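Local coordinates for protein JSC1_58120g3 ([Leptolyngbya] sp. JSC-1, PDB 6XHH) that binds a linear tetrapyrrole of the verdin type in a GAF domain, absorbs far-red light in its dark state, and probably acts as a photosensor in signalling, at residues Thr25-Arg30 / Thr53-Gly58; Gly34-Thr39 / Phe147-Pro152; Ser66-Pro71 / Glu119-Phe124; Val126-Val131 / Arg153-Ala158. All coordinates share one frame; numbering follows the deposited sequence.

Contact 1: Thr25-Arg30 / Thr53-Gly58; sequences TTQEVR and TESEAG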
# COMPACT_ATOMS: atom_id res chain seq x y z
N THR A 25 8.66 -6.72 6.33
CA THR A 25 8.42 -5.72 5.30
C THR A 25 7.62 -4.53 5.85
O THR A 25 8.03 -3.38 5.69
CB THR A 25 7.70 -6.35 4.12
OG1 THR A 25 8.54 -7.37 3.56
CG2 THR A 25 7.41 -5.32 3.06
N THR A 26 6.51 -4.81 6.53
CA THR A 26 5.70 -3.70 7.03
C THR A 26 6.47 -2.88 8.07
O THR A 26 6.39 -1.65 8.08
CB THR A 26 4.36 -4.19 7.62
OG1 THR A 26 4.58 -5.14 8.65
CG2 THR A 26 3.47 -4.80 6.56
N GLN A 27 7.24 -3.56 8.93
CA GLN A 27 8.05 -2.86 9.94
C GLN A 27 9.10 -1.98 9.29
O GLN A 27 9.28 -0.82 9.69
CB GLN A 27 8.71 -3.88 10.86
CG GLN A 27 7.75 -4.65 11.77
CD GLN A 27 8.44 -5.34 12.95
OE1 GLN A 27 9.54 -4.96 13.36
NE2 GLN A 27 7.80 -6.38 13.48
N GLU A 28 9.82 -2.51 8.30
CA GLU A 28 10.92 -1.74 7.72
C GLU A 28 10.41 -0.55 6.93
O GLU A 28 10.99 0.54 7.00
CB GLU A 28 11.77 -2.65 6.84
CG GLU A 28 12.50 -3.72 7.60
CD GLU A 28 13.26 -3.18 8.78
OE1 GLU A 28 13.89 -2.11 8.65
OE2 GLU A 28 13.22 -3.83 9.85
N VAL A 29 9.34 -0.72 6.15
CA VAL A 29 8.77 0.41 5.43
C VAL A 29 8.25 1.47 6.39
O VAL A 29 8.43 2.68 6.16
CB VAL A 29 7.67 -0.06 4.46
CG1 VAL A 29 6.95 1.15 3.87
CG2 VAL A 29 8.28 -0.93 3.36
N ARG A 30 7.59 1.06 7.48
CA ARG A 30 7.05 2.03 8.43
C ARG A 30 8.17 2.85 9.07
O ARG A 30 8.07 4.08 9.18
CB ARG A 30 6.22 1.34 9.51
CG ARG A 30 5.27 2.31 10.24
CD ARG A 30 4.97 1.91 11.69
NE ARG A 30 6.20 1.65 12.44
CZ ARG A 30 7.03 2.59 12.89
NH1 ARG A 30 8.13 2.23 13.55
NH2 ARG A 30 6.79 3.88 12.68
N THR A 53 -1.27 -8.36 7.35
CA THR A 53 -0.14 -7.99 8.19
C THR A 53 -0.09 -6.48 8.33
O THR A 53 -0.45 -5.74 7.40
CB THR A 53 1.19 -8.49 7.61
OG1 THR A 53 1.06 -9.88 7.33
CG2 THR A 53 2.32 -8.31 8.62
N GLU A 54 0.37 -6.01 9.48
CA GLU A 54 0.49 -4.58 9.68
C GLU A 54 1.63 -4.28 10.64
O GLU A 54 2.01 -5.12 11.46
CB GLU A 54 -0.83 -4.00 10.21
CG GLU A 54 -1.08 -4.33 11.67
CD GLU A 54 -2.51 -4.05 12.09
OE1 GLU A 54 -3.15 -4.95 12.69
OE2 GLU A 54 -3.01 -2.94 11.81
N SER A 55 2.17 -3.08 10.50
CA SER A 55 3.07 -2.49 11.48
C SER A 55 2.48 -1.13 11.82
O SER A 55 2.13 -0.36 10.92
CB SER A 55 4.50 -2.37 10.94
OG SER A 55 5.30 -1.49 11.72
N GLU A 56 2.29 -0.85 13.11
CA GLU A 56 1.62 0.37 13.53
C GLU A 56 2.42 1.06 14.64
O GLU A 56 3.13 0.41 15.41
CB GLU A 56 0.18 0.05 13.97
CG GLU A 56 -0.59 1.19 14.59
CD GLU A 56 -0.43 1.25 16.10
OE1 GLU A 56 -0.66 0.23 16.79
OE2 GLU A 56 -0.05 2.33 16.60
N ALA A 57 2.29 2.39 14.69
CA ALA A 57 2.95 3.21 15.71
C ALA A 57 2.02 4.34 16.12
O ALA A 57 1.49 5.06 15.27
CB ALA A 57 4.27 3.77 15.19
N GLY A 58 1.80 4.48 17.43
CA GLY A 58 1.01 5.58 17.94
C GLY A 58 -0.29 5.20 18.61
O GLY A 58 -1.12 6.08 18.89

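Contact 2: Gly34-Thr39 / Phe147-Pro152; sequences GIERVT and FQNSAP. With EDO (1,2-ethanediol), chain E.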
# COMPACT_ATOMS: atom_id res chain seq x y z
N GLY A 34 8.92 6.80 8.58
CA GLY A 34 8.51 7.46 9.81
C GLY A 34 7.02 7.72 9.86
O GLY A 34 6.58 8.84 10.15
N ILE A 35 6.22 6.70 9.56
CA ILE A 35 4.77 6.88 9.53
C ILE A 35 4.09 5.96 10.52
O ILE A 35 4.74 5.19 11.24
CB ILE A 35 4.21 6.65 8.12
CG1 ILE A 35 4.57 5.24 7.61
CG2 ILE A 35 4.70 7.74 7.16
CD1 ILE A 35 4.11 4.96 6.17
N GLU A 36 2.76 6.01 10.56
CA GLU A 36 2.01 5.39 11.64
C GLU A 36 1.45 4.01 11.31
O GLU A 36 1.16 3.25 12.23
CB GLU A 36 0.88 6.33 12.09
CG GLU A 36 1.46 7.54 12.83
CD GLU A 36 0.58 8.79 12.86
OE1 GLU A 36 -0.41 8.91 12.09
OE2 GLU A 36 0.89 9.68 13.68
N ARG A 37 1.32 3.66 10.03
CA ARG A 37 0.88 2.30 9.71
C ARG A 37 1.31 1.93 8.31
O ARG A 37 1.24 2.75 7.40
CB ARG A 37 -0.64 2.15 9.82
CG ARG A 37 -1.07 0.72 10.02
CD ARG A 37 -2.52 0.49 9.71
NE ARG A 37 -3.45 1.28 10.53
CZ ARG A 37 -3.85 0.95 11.76
NH1 ARG A 37 -3.40 -0.15 12.36
NH2 ARG A 37 -4.72 1.73 12.39
N VAL A 38 1.76 0.69 8.15
CA VAL A 38 1.94 0.05 6.85
C VAL A 38 1.25 -1.31 6.91
O VAL A 38 1.40 -2.04 7.89
CB VAL A 38 3.43 -0.10 6.47
CG1 VAL A 38 3.57 -0.81 5.12
CG2 VAL A 38 4.09 1.25 6.41
N THR A 39 0.50 -1.63 5.86
CA THR A 39 -0.29 -2.85 5.83
C THR A 39 -0.04 -3.63 4.54
O THR A 39 0.24 -3.06 3.48
CB THR A 39 -1.81 -2.59 5.92
OG1 THR A 39 -2.24 -1.80 4.80
CG2 THR A 39 -2.16 -1.87 7.19
N PHE A 147 0.32 4.43 5.39
CA PHE A 147 -0.73 5.29 5.93
C PHE A 147 -0.15 6.28 6.94
O PHE A 147 0.73 5.93 7.74
CB PHE A 147 -1.82 4.47 6.66
CG PHE A 147 -2.65 3.56 5.78
CD1 PHE A 147 -3.21 4.00 4.59
CD2 PHE A 147 -2.90 2.26 6.19
CE1 PHE A 147 -4.02 3.15 3.83
CE2 PHE A 147 -3.69 1.40 5.42
CZ PHE A 147 -4.25 1.86 4.25
N GLN A 148 -0.67 7.50 6.95
CA GLN A 148 -0.54 8.36 8.11
C GLN A 148 -1.93 8.57 8.69
O GLN A 148 -2.90 8.77 7.96
CB GLN A 148 0.14 9.69 7.77
CG GLN A 148 0.63 10.50 8.98
CD GLN A 148 1.86 9.92 9.64
OE1 GLN A 148 2.08 8.72 9.65
NE2 GLN A 148 2.68 10.80 10.22
N ASN A 149 -2.03 8.48 10.01
CA ASN A 149 -3.32 8.46 10.69
C ASN A 149 -3.65 9.74 11.42
O ASN A 149 -4.83 10.09 11.53
CB ASN A 149 -3.35 7.30 11.71
CG ASN A 149 -3.19 5.94 11.06
OD1 ASN A 149 -3.41 5.78 9.86
ND2 ASN A 149 -2.81 4.95 11.85
N SER A 150 -2.65 10.44 11.95
CA SER A 150 -2.89 11.62 12.76
C SER A 150 -2.92 12.92 11.96
O SER A 150 -3.42 13.92 12.48
CB SER A 150 -1.82 11.71 13.86
OG SER A 150 -0.54 11.85 13.29
N ALA A 151 -2.44 12.91 10.72
CA ALA A 151 -2.22 14.14 9.96
C ALA A 151 -2.03 13.76 8.50
O ALA A 151 -1.68 12.62 8.20
CB ALA A 151 -0.98 14.89 10.48
N PRO A 152 -2.24 14.71 7.58
CA PRO A 152 -1.77 14.52 6.20
C PRO A 152 -0.27 14.35 6.16
O PRO A 152 0.47 14.75 7.06
CB PRO A 152 -2.20 15.82 5.50
CG PRO A 152 -3.23 16.44 6.39
CD PRO A 152 -2.89 16.01 7.77
C1 EDO E . 6.60 12.30 8.11
O1 EDO E . 6.66 10.86 8.20
C2 EDO E . 6.31 12.89 9.49
O2 EDO E . 7.16 12.25 10.46
O HOH W 1 -4.75 3.28 9.71

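Contact 3: Ser66-Pro71 / Glu119-Phe124; sequences SGWEDP and EALESF. With M1V (mesobiliverdin IX(alpha)), chain C.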
# COMPACT_ATOMS: atom_id res chain seq x y z
N SER A 66 -9.54 -7.74 9.94
CA SER A 66 -10.66 -7.00 9.38
C SER A 66 -10.60 -7.01 7.86
O SER A 66 -9.55 -7.18 7.25
CB SER A 66 -10.64 -5.55 9.90
OG SER A 66 -10.94 -5.51 11.29
N GLY A 67 -11.77 -6.81 7.26
CA GLY A 67 -11.84 -6.70 5.82
C GLY A 67 -12.21 -5.31 5.35
O GLY A 67 -12.77 -4.50 6.10
N TRP A 68 -11.90 -5.01 4.09
CA TRP A 68 -12.42 -3.83 3.41
C TRP A 68 -13.03 -4.33 2.11
O TRP A 68 -12.31 -4.84 1.24
CB TRP A 68 -11.30 -2.81 3.17
CG TRP A 68 -11.70 -1.52 2.52
CD1 TRP A 68 -12.89 -1.21 1.92
CD2 TRP A 68 -10.88 -0.36 2.43
NE1 TRP A 68 -12.85 0.09 1.45
CE2 TRP A 68 -11.63 0.63 1.75
CE3 TRP A 68 -9.59 -0.05 2.86
CZ2 TRP A 68 -11.11 1.91 1.50
CZ3 TRP A 68 -9.08 1.21 2.59
CH2 TRP A 68 -9.83 2.16 1.93
N GLU A 69 -14.35 -4.20 1.99
CA GLU A 69 -15.08 -4.63 0.80
C GLU A 69 -15.39 -3.39 -0.02
O GLU A 69 -16.46 -2.78 0.06
CB GLU A 69 -16.35 -5.40 1.18
CG GLU A 69 -16.07 -6.61 2.07
CD GLU A 69 -17.31 -7.39 2.45
OE1 GLU A 69 -18.42 -6.81 2.39
OE2 GLU A 69 -17.16 -8.57 2.82
N ASP A 70 -14.42 -3.00 -0.85
CA ASP A 70 -14.56 -1.77 -1.61
C ASP A 70 -15.39 -2.02 -2.86
O ASP A 70 -14.97 -2.78 -3.73
CB ASP A 70 -13.20 -1.20 -2.00
CG ASP A 70 -13.33 0.17 -2.63
OD1 ASP A 70 -13.87 0.26 -3.75
OD2 ASP A 70 -12.87 1.15 -2.01
N PRO A 71 -16.57 -1.39 -2.98
CA PRO A 71 -17.44 -1.68 -4.13
C PRO A 71 -16.85 -1.27 -5.45
O PRO A 71 -17.14 -1.91 -6.47
CB PRO A 71 -18.71 -0.87 -3.82
CG PRO A 71 -18.64 -0.53 -2.39
CD PRO A 71 -17.18 -0.43 -2.06
N GLU A 119 -15.06 8.08 3.65
CA GLU A 119 -15.63 7.55 4.89
C GLU A 119 -15.02 6.19 5.24
O GLU A 119 -14.76 5.89 6.41
CB GLU A 119 -17.15 7.46 4.75
CG GLU A 119 -17.87 7.00 6.00
CD GLU A 119 -19.33 6.67 5.75
OE1 GLU A 119 -19.93 5.95 6.57
OE2 GLU A 119 -19.88 7.15 4.73
N ALA A 120 -14.80 5.36 4.22
CA ALA A 120 -14.12 4.08 4.42
C ALA A 120 -12.72 4.27 5.00
O ALA A 120 -12.33 3.57 5.94
CB ALA A 120 -14.05 3.33 3.09
N LEU A 121 -11.97 5.23 4.46
CA LEU A 121 -10.65 5.54 4.99
C LEU A 121 -10.72 6.02 6.44
O LEU A 121 -9.95 5.57 7.29
CB LEU A 121 -9.97 6.59 4.09
CG LEU A 121 -9.50 6.04 2.73
CD1 LEU A 121 -9.30 7.14 1.68
CD2 LEU A 121 -8.23 5.24 2.92
N GLU A 122 -11.67 6.91 6.74
CA GLU A 122 -11.89 7.32 8.12
C GLU A 122 -12.18 6.12 9.02
O GLU A 122 -11.72 6.07 10.17
CB GLU A 122 -13.03 8.34 8.19
CG GLU A 122 -12.65 9.75 7.75
CD GLU A 122 -13.87 10.61 7.51
OE1 GLU A 122 -14.97 10.04 7.40
OE2 GLU A 122 -13.72 11.85 7.44
N SER A 123 -12.93 5.13 8.51
CA SER A 123 -13.24 3.97 9.34
C SER A 123 -11.99 3.16 9.68
O SER A 123 -12.01 2.40 10.66
CB SER A 123 -14.28 3.07 8.66
OG SER A 123 -13.67 2.15 7.76
N PHE A 124 -10.92 3.29 8.90
CA PHE A 124 -9.66 2.63 9.18
C PHE A 124 -8.64 3.58 9.81
O PHE A 124 -7.47 3.21 9.95
CB PHE A 124 -9.12 1.99 7.90
CG PHE A 124 -9.98 0.87 7.39
CD1 PHE A 124 -10.19 -0.26 8.16
CD2 PHE A 124 -10.62 0.96 6.16
CE1 PHE A 124 -10.99 -1.29 7.71
CE2 PHE A 124 -11.43 -0.07 5.71
CZ PHE A 124 -11.61 -1.20 6.48
OA M1V C . -15.43 1.28 0.73
C1A M1V C . -15.96 1.97 -0.13
NA M1V C . -15.32 2.46 -1.20
C2A M1V C . -17.32 2.35 -0.16
CMA M1V C . -18.37 1.99 0.87
C3A M1V C . -17.52 3.12 -1.30
CAA M1V C . -18.79 3.75 -1.75
CBA M1V C . -19.25 3.22 -3.11
C4A M1V C . -16.21 3.20 -1.98
CHA M1V C . -15.99 3.86 -3.16
C1B M1V C . -14.76 4.01 -3.95
C2B M1V C . -14.74 4.81 -5.13
CMB M1V C . -15.90 5.58 -5.70
C3B M1V C . -13.47 4.75 -5.63
CAB M1V C . -12.97 5.45 -6.88
CBB M1V C . -12.07 6.63 -6.50
CGB M1V C . -12.88 7.73 -5.85
O2B M1V C . -13.71 8.38 -6.53
O1B M1V C . -12.74 8.02 -4.64
NB M1V C . -13.54 3.49 -3.76
C4B M1V C . -12.73 3.90 -4.76
CHB M1V C . -11.37 3.62 -4.99
C1C M1V C . -10.39 3.00 -4.20
C2C M1V C . -9.03 3.09 -4.50
CAC M1V C . -8.45 3.78 -5.72
CBC M1V C . -8.60 2.71 -6.83
CGC M1V C . -8.53 3.23 -8.26
O2C M1V C . -8.32 4.45 -8.49
O1C M1V C . -8.68 2.46 -9.24
C3C M1V C . -8.35 2.37 -3.51
CMC M1V C . -6.85 2.21 -3.45
NC M1V C . -10.55 2.27 -3.05
C4C M1V C . -9.31 1.88 -2.61
CHC M1V C . -9.20 1.07 -1.44
C1D M1V C . -8.10 0.70 -0.70
C2D M1V C . -7.88 -0.58 -0.13
CMD M1V C . -8.78 -1.78 -0.29
ND M1V C . -7.06 1.53 -0.32
C4D M1V C . -6.20 0.80 0.43
OD M1V C . -5.17 1.27 0.91
C3D M1V C . -6.70 -0.53 0.55
CAD M1V C . -6.05 -1.68 1.27
CBD M1V C . -6.24 -1.50 2.76

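Contact 4: Val126-Val131 / Arg153-Ala158; sequences VKSCAV and RHWDEA. With M1V (mesobiliverdin IX(alpha)), chain C; EDO (1,2-ethanediol), chain E.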
# COMPACT_ATOMS: atom_id res chain seq x y z
N VAL A 126 -7.43 6.45 8.69
CA VAL A 126 -6.44 6.91 7.72
C VAL A 126 -6.69 8.38 7.40
O VAL A 126 -7.84 8.76 7.14
CB VAL A 126 -6.48 6.04 6.44
CG1 VAL A 126 -5.55 6.60 5.36
CG2 VAL A 126 -6.15 4.58 6.74
N LYS A 127 -5.63 9.20 7.38
CA LYS A 127 -5.71 10.58 6.89
C LYS A 127 -4.87 10.84 5.65
O LYS A 127 -4.97 11.92 5.06
CB LYS A 127 -5.29 11.57 7.99
CG LYS A 127 -6.37 11.81 9.03
CD LYS A 127 -5.97 12.94 9.96
CE LYS A 127 -7.03 13.19 11.02
NZ LYS A 127 -7.32 11.94 11.77
N SER A 128 -4.07 9.87 5.21
CA SER A 128 -3.13 10.02 4.11
C SER A 128 -2.76 8.61 3.67
O SER A 128 -2.56 7.75 4.52
CB SER A 128 -1.90 10.81 4.58
OG SER A 128 -0.85 10.80 3.62
N CYS A 129 -2.68 8.36 2.36
CA CYS A 129 -2.37 6.99 1.96
C CYS A 129 -1.59 6.97 0.65
O CYS A 129 -1.91 7.71 -0.28
CB CYS A 129 -3.63 6.12 1.78
SG CYS A 129 -4.89 6.79 0.62
N ALA A 130 -0.59 6.09 0.59
CA ALA A 130 0.10 5.74 -0.65
C ALA A 130 -0.05 4.24 -0.81
O ALA A 130 0.35 3.48 0.07
CB ALA A 130 1.58 6.16 -0.61
N VAL A 131 -0.68 3.81 -1.91
CA VAL A 131 -1.15 2.44 -2.07
C VAL A 131 -0.64 1.89 -3.40
O VAL A 131 -0.79 2.54 -4.45
CB VAL A 131 -2.69 2.35 -2.01
CG1 VAL A 131 -3.16 0.88 -1.94
CG2 VAL A 131 -3.24 3.14 -0.81
N ARG A 153 0.21 13.78 5.06
CA ARG A 153 1.64 13.66 4.85
C ARG A 153 1.87 13.70 3.35
O ARG A 153 1.12 13.09 2.59
CB ARG A 153 2.19 12.35 5.42
CG ARG A 153 3.69 12.21 5.27
CD ARG A 153 4.03 10.76 5.15
NE ARG A 153 5.43 10.43 5.37
CZ ARG A 153 6.34 10.32 4.41
NH1 ARG A 153 6.02 10.60 3.15
NH2 ARG A 153 7.57 9.94 4.71
N HIS A 154 2.90 14.44 2.95
CA HIS A 154 3.22 14.56 1.53
C HIS A 154 3.99 13.34 1.07
O HIS A 154 4.98 12.95 1.70
CB HIS A 154 4.04 15.83 1.29
CG HIS A 154 4.58 15.93 -0.09
ND1 HIS A 154 3.78 15.96 -1.21
CD2 HIS A 154 5.85 16.03 -0.54
CE1 HIS A 154 4.53 16.05 -2.29
NE2 HIS A 154 5.79 16.10 -1.91
N TRP A 155 3.54 12.72 -0.02
CA TRP A 155 4.24 11.61 -0.65
C TRP A 155 4.98 12.11 -1.88
O TRP A 155 4.38 12.74 -2.75
CB TRP A 155 3.26 10.49 -1.06
CG TRP A 155 2.34 10.04 0.05
CD1 TRP A 155 1.03 10.41 0.22
CD2 TRP A 155 2.66 9.18 1.16
NE1 TRP A 155 0.51 9.82 1.35
CE2 TRP A 155 1.49 9.07 1.95
CE3 TRP A 155 3.82 8.51 1.56
CZ2 TRP A 155 1.45 8.29 3.12
CZ3 TRP A 155 3.77 7.73 2.72
CH2 TRP A 155 2.58 7.63 3.49
N ASP A 156 6.29 11.84 -1.96
CA ASP A 156 6.98 12.20 -3.20
C ASP A 156 7.15 10.97 -4.08
O ASP A 156 6.94 9.83 -3.66
CB ASP A 156 8.33 12.89 -2.92
CG ASP A 156 9.33 12.02 -2.19
OD1 ASP A 156 9.46 10.82 -2.49
OD2 ASP A 156 10.07 12.58 -1.35
N GLU A 157 7.50 11.21 -5.35
CA GLU A 157 7.43 10.09 -6.28
C GLU A 157 8.52 9.06 -6.02
O GLU A 157 8.34 7.88 -6.32
CB GLU A 157 7.44 10.58 -7.73
CG GLU A 157 8.63 11.37 -8.17
CD GLU A 157 8.48 11.81 -9.63
OE1 GLU A 157 7.52 12.57 -9.93
OE2 GLU A 157 9.29 11.37 -10.47
N ALA A 158 9.66 9.47 -5.45
CA ALA A 158 10.68 8.50 -5.06
C ALA A 158 10.17 7.54 -3.98
O ALA A 158 10.50 6.35 -3.99
CB ALA A 158 11.94 9.22 -4.58
OA M1V C . -15.43 1.28 0.73
C1A M1V C . -15.96 1.97 -0.13
NA M1V C . -15.32 2.46 -1.20
C2A M1V C . -17.32 2.35 -0.16
CMA M1V C . -18.37 1.99 0.87
C3A M1V C . -17.52 3.12 -1.30
CAA M1V C . -18.79 3.75 -1.75
CBA M1V C . -19.25 3.22 -3.11
C4A M1V C . -16.21 3.20 -1.98
CHA M1V C . -15.99 3.86 -3.16
C1B M1V C . -14.76 4.01 -3.95
C2B M1V C . -14.74 4.81 -5.13
CMB M1V C . -15.90 5.58 -5.70
C3B M1V C . -13.47 4.75 -5.63
CAB M1V C . -12.97 5.45 -6.88
CBB M1V C . -12.07 6.63 -6.50
CGB M1V C . -12.88 7.73 -5.85
O2B M1V C . -13.71 8.38 -6.53
O1B M1V C . -12.74 8.02 -4.64
NB M1V C . -13.54 3.49 -3.76
C4B M1V C . -12.73 3.90 -4.76
CHB M1V C . -11.37 3.62 -4.99
C1C M1V C . -10.39 3.00 -4.20
C2C M1V C . -9.03 3.09 -4.50
CAC M1V C . -8.45 3.78 -5.72
CBC M1V C . -8.60 2.71 -6.83
CGC M1V C . -8.53 3.23 -8.26
O2C M1V C . -8.32 4.45 -8.49
O1C M1V C . -8.68 2.46 -9.24
C3C M1V C . -8.35 2.37 -3.51
CMC M1V C . -6.85 2.21 -3.45
NC M1V C . -10.55 2.27 -3.05
C4C M1V C . -9.31 1.88 -2.61
CHC M1V C . -9.20 1.07 -1.44
C1D M1V C . -8.10 0.70 -0.70
C2D M1V C . -7.88 -0.58 -0.13
CMD M1V C . -8.78 -1.78 -0.29
ND M1V C . -7.06 1.53 -0.32
C4D M1V C . -6.20 0.80 0.43
OD M1V C . -5.17 1.27 0.91
C3D M1V C . -6.70 -0.53 0.55
CAD M1V C . -6.05 -1.68 1.27
CBD M1V C . -6.24 -1.50 2.76
C1 EDO E . 6.60 12.30 8.11
O1 EDO E . 6.66 10.86 8.20
C2 EDO E . 6.31 12.89 9.49
O2 EDO E . 7.16 12.25 10.46

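Contact 1: Thr25-Arg30 / Thr53-Gly58
R30 and S55 form the polar side of this helix-on-strand contact. R30 NE gives S55 OG a weak hydrogen bond of 3.3 Å, bent to 129° at the hydrogen, with the hydroxyl lying in the guanidinium plane at its edge. The arginine chain turns at chi3 (51°), which swings NE back to the serine, while NH2 is bonded outside the contact to I35 O. The rest is van der Waals packing, of carbon against polar groups as well. A57 CB sits over one face of the guanidinium, 3.6 Å from R30 NH2 and nearer the rim than the middle. An alanine at R30 would probably leave I35 O without this donor and S55 OG without its weak bond, and would uncover the A57 methyl. One turn earlier in the helix, S55 CB rests 3.5 Å from T26 O and 3.6 Å from T26 OG1. That hydroxyl stands between backbone N and carbonyl carbon and is bonded to S23 O of its own helix; T53 CG2 approaches it at 3.9 Å. The axes of 25-30 and 53-56 run 6.9 Å apart at 32°. T53, S55 and A57 turn toward the helix, and their backbones pair with I40, V38 and E36 of the adjoining chain segment. Helix 18-33 thus lies on the central GAF sheet, with T25 and V29 packing against helix 157-178.

Contact 2: Gly34-Thr39 / Phe147-Pro152
The carboxylate of E36 holds N149 and S150, in the turn after strand 139-148. OE1 accepts two backbone donors, N149 N and S150 N, each at 2.7 Å, the first nearly along its C-O axis and the second on its syn lone pair. OE2 uses its own syn lone pair for S150 OG at 2.6 Å, so three bonds fix the carboxylate's rotation. The Q148 amide stacks on it with the planes 22° apart, and Q148 OE1 takes a weak bond from E36 N (2.9 Å). F147 pairs with R37 in an antiparallel hydrogen-bonded pair: F147 N reaches R37 O at 2.8 Å, and R37 N returns a longer bond to F147 O. The ring of F147 has R37 CD at its edge, 4.0 Å from CD2, while T39 OG1 comes to 3.6 Å from CE2. R37 carries its side chain on the same face of the sheet as F147. A water joins R37 NE to N149 OD1, and R37 NH1 is bound outside the contact by R61 O and the carboxylate of E54. Three residues before R37, G34, with positive phi, is the C-prime residue of a Schellman motif ending helix 18-33. The join is that of two neighbouring central strands, 37-43 and 139-148, in the antiparallel GAF sheet, and F147 brings its ring to the bilin pocket.

Contact 3: Ser66-Pro71 / Glu119-Phe124
F124 packs on W68, a residue of the bilin pocket of the GAF domain, where the segment leading from edge strand 67-68 to helix 71-75 meets the end of helix 115-123. The tight part is the indole, held between protein and chromophore. On one face F124 CE2 comes 3.3 Å from W68 CD2; the two rings lie obliquely, planes 36° apart and centroids 4.9 Å apart. Over the opposite face lies pyrrole D of the bilin, with C1D 3.5 Å from W68 CZ3. CG of W68 is anti to its backbone N (chi1 -177°), beside the carbonyl carbon. The far corner of the indole meets aliphatic groups: L121 CD2 stands at its edge, 3.6 Å from CH2, and A120 CB touches CZ2 obliquely. At the other end NE1 donates to OA, the pyrrole A carbonyl oxygen, at 2.9 Å, with that oxygen in the indole plane. One tryptophan thus touches both ends of the folded tetrapyrrole.

The outer side is looser. F124 is only partly buried and meets G67 O just at its ring edge, while E119, E122 and S123 of the helix are exposed, as is E69. S123 OG turns back to A120 O (2.7 Å) and lies over one face of F124 toward the rim. On the chromophore side D70, itself buried, caps helix 71-75 with OD1, bonded to L73 N, while its OD2 accepts from bilin NA at 2.9 Å and from bilin NB at 3.0 Å.

Contact 4: Val126-Val131 / Arg153-Ala158
S128 OG and W155 NE1 come within 2.8 Å of each other while both are hydrogen-bonded to one carbonyl oxygen, V89 O of the neighbouring edge strand, so the serine and the indole meet at a shared acceptor. The setting is the GAF sheet, where a classic beta bulge puts K127 and S128 both opposite Q148 at the start of strand 128-136. Over one face of the W155 indole, A130 CB makes a CH-pi contact, 3.8 Å from the six-membered ring centroid and 18° off its normal. R153 CD covers the opposite face toward the rim, 3.8 Å above the plane. An alanine in place of W155 would probably leave V89 O short of a donor and open a gap beside the A130 methyl. The guanidinium of R153 leads away from strand 128-136, bonding F33 O and forming a salt bridge with E159, and its NE binds the hydroxyl O1 of an ethanediol at 3.1 Å. Side chains alternate along the strand: S128 and A130 face the loop that enters helix 157-178, whereas V131 turns to the chromophore, its CG2 3.2 Å from the bilin oxygen OD.

Contacts 1, 2 and 4 run side by side across one antiparallel sheet; contact 2 is the middle one, its centre 9 Å from each of the others. Probable hydrogen bonds join them: R30 NH2 to I35 O (2.8 Å) between contacts 1 and 2, Q148 O to K127 N (2.8 Å) between contacts 2 and 4. Contact 3 stands apart, its centre 16 to 19 Å from the rest, but a like bond, L121 O to V126 N (3.0 Å), joins it to contact 4, and R37 NH2 packs 4.0 Å from F124 O, linking it to contact 2. Contact 3 grips the chromophore directly. F147 of contact 2, about 4 Å from the bilin, and V131 of contact 4 add pocket wall, whereas in contact 1 the E54 side chain lies about 10 Å away.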